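Local coordinates for B-type flagellar hook-associated protein 2 (Pseudomonas aeruginosa, PDB 5FHY), which caps the tip of the growing flagellar filament, helping flagellin monomers to polymerize there and preventing them from leaking out unassembled, at residues 47-51 with 128-132; 59-65 with 139-145. Residues are numbered along the deposited sequence.

Contact 1 of 2, residues 47-51 with 128-132; sequences SKIAL and KDIKV
This is a buried face-to-face contact between two β-strands of different sheets. Residues 47-51 carry strand 48-50, which lies between strands 114-121 and 165-166 in one antiparallel sheet; residues 128-132 open strand 130-136, at the edge of a second sheet containing 65-71 and 74-81. The segments run in nearly the same direction, 15° apart, and diverge: the CA atoms of S47 and D129 are 5.1 Å apart, those of L51 and V132 9.2 Å. Both segments are extended, apart from K128 (phi/psi -88/48), so side chains alternate. S47, I49 and L51 face I130 and V132, whereas K48 and K131 point away.

At the close end the chemistry is polar. S47 takes the t rotamer, so that S47 OG accepts a hydrogen bond from the backbone N of I130 at 3.1 Å (161° at the hydrogen), the single one; S47 CB also lies 3.4 Å from K128 O. Toward the wide end, aliphatic side chains meet loosely across the gap. I49, chi1 p and chi2 t, directs CD1 to within 4.3 Å of I130 CG2 and 4.4 Å of V132 CG2, while L51 (m, t) brings CD2 to 4.3 Å from V132 CG2. F150 touches I49 and L51, and I130 rests on I69 and S121. On the face turned from 128-132, K48 makes a cation-pi contact with Y36 of a neighbouring subunit.

In this FliD fragment, which lacks both natural ends, alternating residues packed between two sheets, with a serine tie where they converge, form the layered β-sheet packing of the domain containing the flagellin hook IN motif.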
# COMPACT_ATOMS: atom_id res chain seq x y z
N SER B 47 57.36 10.13 -5.26
CA SER B 47 58.31 10.42 -4.20
C SER B 47 57.66 11.18 -3.05
O SER B 47 56.80 12.04 -3.27
CB SER B 47 59.50 11.22 -4.74
OG SER B 47 60.45 11.48 -3.72
N LYS B 48 58.08 10.85 -1.84
CA LYS B 48 57.63 11.54 -0.64
C LYS B 48 58.74 11.46 0.40
O LYS B 48 59.12 10.37 0.83
CB LYS B 48 56.32 10.95 -0.10
CG LYS B 48 55.84 11.58 1.21
CD LYS B 48 54.43 11.13 1.58
CE LYS B 48 54.00 11.70 2.93
NZ LYS B 48 52.63 11.26 3.34
N ILE B 49 59.27 12.62 0.78
CA ILE B 49 60.40 12.65 1.69
C ILE B 49 60.12 13.50 2.92
O ILE B 49 59.16 14.27 2.95
CB ILE B 49 61.65 13.21 0.99
CG1 ILE B 49 61.51 14.72 0.76
CG2 ILE B 49 61.90 12.49 -0.33
CD1 ILE B 49 62.77 15.39 0.27
N ALA B 50 60.97 13.35 3.92
CA ALA B 50 60.88 14.14 5.14
C ALA B 50 62.25 14.69 5.47
O ALA B 50 63.22 13.94 5.57
CB ALA B 50 60.34 13.31 6.29
N LEU B 51 62.34 16.01 5.63
CA LEU B 51 63.63 16.64 5.89
C LEU B 51 63.95 16.57 7.38
O LEU B 51 63.17 16.02 8.15
CB LEU B 51 63.64 18.09 5.39
CG LEU B 51 63.21 18.29 3.94
CD1 LEU B 51 63.19 19.77 3.58
CD2 LEU B 51 64.11 17.50 2.99
N LYS B 128 62.08 9.57 -10.38
CA LYS B 128 61.37 10.82 -10.14
C LYS B 128 61.38 11.13 -8.65
O LYS B 128 60.34 11.45 -8.06
CB LYS B 128 59.93 10.76 -10.68
CG LYS B 128 59.81 10.66 -12.19
CD LYS B 128 59.96 9.22 -12.64
CE LYS B 128 59.86 9.07 -14.15
NZ LYS B 128 60.08 7.64 -14.53
N ASP B 129 62.55 11.04 -8.04
CA ASP B 129 62.71 11.34 -6.62
C ASP B 129 62.83 12.84 -6.40
O ASP B 129 63.35 13.55 -7.25
CB ASP B 129 63.94 10.62 -6.05
CG ASP B 129 63.78 9.11 -5.99
OD1 ASP B 129 62.69 8.63 -5.62
OD2 ASP B 129 64.75 8.39 -6.32
N ILE B 130 62.36 13.31 -5.25
CA ILE B 130 62.48 14.72 -4.90
C ILE B 130 63.87 15.00 -4.34
O ILE B 130 64.33 14.30 -3.44
CB ILE B 130 61.41 15.16 -3.87
CG1 ILE B 130 60.00 14.82 -4.37
CG2 ILE B 130 61.50 16.66 -3.60
CD1 ILE B 130 58.92 15.10 -3.35
N LYS B 131 64.54 16.02 -4.88
CA LYS B 131 65.88 16.38 -4.42
C LYS B 131 65.92 17.83 -3.95
O LYS B 131 65.30 18.71 -4.56
CB LYS B 131 66.92 16.15 -5.52
CG LYS B 131 68.35 16.46 -5.10
CD LYS B 131 69.36 16.07 -6.17
CE LYS B 131 70.78 16.11 -5.60
NZ LYS B 131 71.83 15.72 -6.59
N VAL B 132 66.65 18.07 -2.87
CA VAL B 132 66.79 19.41 -2.30
C VAL B 132 68.27 19.79 -2.17
O VAL B 132 69.01 19.15 -1.42
CB VAL B 132 66.12 19.52 -0.92
CG1 VAL B 132 66.24 20.95 -0.40
CG2 VAL B 132 64.66 19.10 -1.01

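Contact 2 of 2, residues 59-65 with 139-145; sequences NAKFNSG and SGGNTSL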
# COMPACT_ATOMS: atom_id res chain seq x y z
N ASN B 59 60.59 29.12 17.61
CA ASN B 59 61.48 30.27 17.64
C ASN B 59 62.59 30.14 16.61
O ASN B 59 63.54 30.92 16.61
CB ASN B 59 62.09 30.45 19.03
CG ASN B 59 61.06 30.85 20.07
OD1 ASN B 59 60.12 31.60 19.79
ND2 ASN B 59 61.23 30.36 21.29
N ALA B 60 62.47 29.16 15.73
CA ALA B 60 63.53 28.89 14.77
C ALA B 60 63.38 29.73 13.51
O ALA B 60 62.31 29.81 12.91
CB ALA B 60 63.56 27.40 14.42
N LYS B 61 64.48 30.35 13.11
CA LYS B 61 64.52 31.15 11.89
C LYS B 61 65.75 30.74 11.09
O LYS B 61 66.84 30.61 11.63
CB LYS B 61 64.55 32.65 12.20
CG LYS B 61 63.45 33.12 13.13
CD LYS B 61 62.96 34.50 12.73
CE LYS B 61 62.34 34.47 11.34
NZ LYS B 61 61.89 35.81 10.86
N PHE B 62 65.57 30.53 9.79
CA PHE B 62 66.63 29.99 8.96
C PHE B 62 67.64 31.04 8.48
O PHE B 62 67.30 32.20 8.26
CB PHE B 62 66.03 29.28 7.74
CG PHE B 62 65.29 28.02 8.09
CD1 PHE B 62 65.97 26.91 8.57
CD2 PHE B 62 63.91 27.93 7.93
CE1 PHE B 62 65.29 25.75 8.88
CE2 PHE B 62 63.24 26.77 8.24
CZ PHE B 62 63.93 25.68 8.72
N ASN B 63 68.89 30.61 8.36
CA ASN B 63 69.94 31.41 7.73
C ASN B 63 69.56 31.81 6.31
O ASN B 63 68.69 31.19 5.70
CB ASN B 63 71.26 30.63 7.71
CG ASN B 63 71.88 30.50 9.08
OD1 ASN B 63 71.52 31.22 10.01
ND2 ASN B 63 72.81 29.57 9.22
N SER B 64 70.23 32.83 5.78
CA SER B 64 69.97 33.27 4.41
C SER B 64 70.56 32.26 3.43
O SER B 64 71.49 31.53 3.77
CB SER B 64 70.57 34.66 4.18
OG SER B 64 70.42 35.08 2.83
N GLY B 65 70.01 32.20 2.22
CA GLY B 65 70.52 31.31 1.19
C GLY B 65 69.54 31.01 0.08
O GLY B 65 68.65 31.81 -0.20
N SER B 139 74.49 32.73 7.76
CA SER B 139 74.00 33.77 8.64
C SER B 139 72.64 34.26 8.18
O SER B 139 72.33 34.23 6.99
CB SER B 139 75.00 34.93 8.70
OG SER B 139 75.16 35.54 7.43
N GLY B 140 71.83 34.70 9.13
CA GLY B 140 70.50 35.21 8.84
C GLY B 140 69.50 34.79 9.90
O GLY B 140 68.43 35.39 10.04
N GLY B 141 69.86 33.77 10.68
CA GLY B 141 68.98 33.24 11.70
C GLY B 141 69.71 32.36 12.71
O GLY B 141 70.93 32.44 12.84
N ASN B 142 68.95 31.53 13.41
CA ASN B 142 69.50 30.70 14.48
C ASN B 142 69.71 29.23 14.10
O ASN B 142 70.36 28.49 14.82
CB ASN B 142 68.59 30.78 15.71
CG ASN B 142 67.13 30.56 15.38
OD1 ASN B 142 66.80 29.95 14.37
ND2 ASN B 142 66.25 31.09 16.22
N THR B 143 69.15 28.82 12.96
CA THR B 143 69.35 27.45 12.50
C THR B 143 69.95 27.41 11.11
O THR B 143 69.71 28.29 10.28
CB THR B 143 68.02 26.67 12.47
OG1 THR B 143 67.05 27.40 11.71
CG2 THR B 143 67.50 26.43 13.88
N SER B 144 70.75 26.39 10.85
CA SER B 144 71.42 26.23 9.57
C SER B 144 70.40 25.99 8.47
O SER B 144 69.39 25.33 8.69
CB SER B 144 72.43 25.08 9.63
OG SER B 144 73.01 24.84 8.36
N LEU B 145 70.66 26.54 7.28
CA LEU B 145 69.78 26.29 6.14
C LEU B 145 70.20 24.99 5.48
O LEU B 145 69.42 24.35 4.77
CB LEU B 145 69.83 27.45 5.14
CG LEU B 145 68.82 27.44 3.99
CD1 LEU B 145 67.45 27.89 4.48
CD2 LEU B 145 69.29 28.31 2.84
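N63, L145 and the bridged pair F62 and T143 bury the most surface here, and together they explain how two irregular loops hold each other. N63 has the most surface covered. Its backbone N donates to T143 O (3.1 Å), while T143 N donates to K61 O (3.2 Å); two bonds flanking F62 and converging on T143 make a single bridge in the parallel pattern. The side chain of N63 reaches the backbone at G140 and G141, where OD1 accepts a weak hydrogen bond from G141 N (3.1 Å). K61 O is shared further, taking N142 N at 2.9 Å, a weak bond from T143 OG1 and a CA-H...O contact from G141 CA at 3.4 Å.

L145 supplies the apolar counterpart. Its CD1 lies 3.8 Å from F62 CB and its CD2 3.6 Å from G65 CA, so closely that a CB on G65 would collide with it. The F62 ring has S144 O near its plane at the edge, F62 CD1 being 3.8 Å from S144 O, and packs onward against L88 and M91 of helix 88-98.

Beyond these residues, N142 imitates a backbone partner: its ND2 donates to N59 O and its OD1 accepts from K61 N, both at 2.7 Å. At the other end S64 N donates to S139 O (2.8 Å), and G140 and G141 come too close to 61-64 to carry a CB.

Two loops without regular strands are thus paired by backbone groups and the N142 amide; glycines allow the close approach, and F62 with L145 adds an apolar side.

The segments alternate along the chain: 47-51 and 59-65 come first, then 128-132 and 139-145, so both contacts join the same two regions of sequence. Strands 65-71 and 130-136, neighbours in one sheet, connect them: 59-65 runs into the former, 128-132 starts the latter, and 139-145 follows its end. The centres of the contacts are 22 Å apart and their nearest atoms about 7 Å. Contact 1 is the buried member, with the side chain of I49 about 10 Å from a bound sodium ion; contact 2 lies farther out, 33 Å against 14 Å from the chain's centre. A single hydrogen bond joins mainly aliphatic contacts in contact 1; many accompany an apolar patch in contact 2.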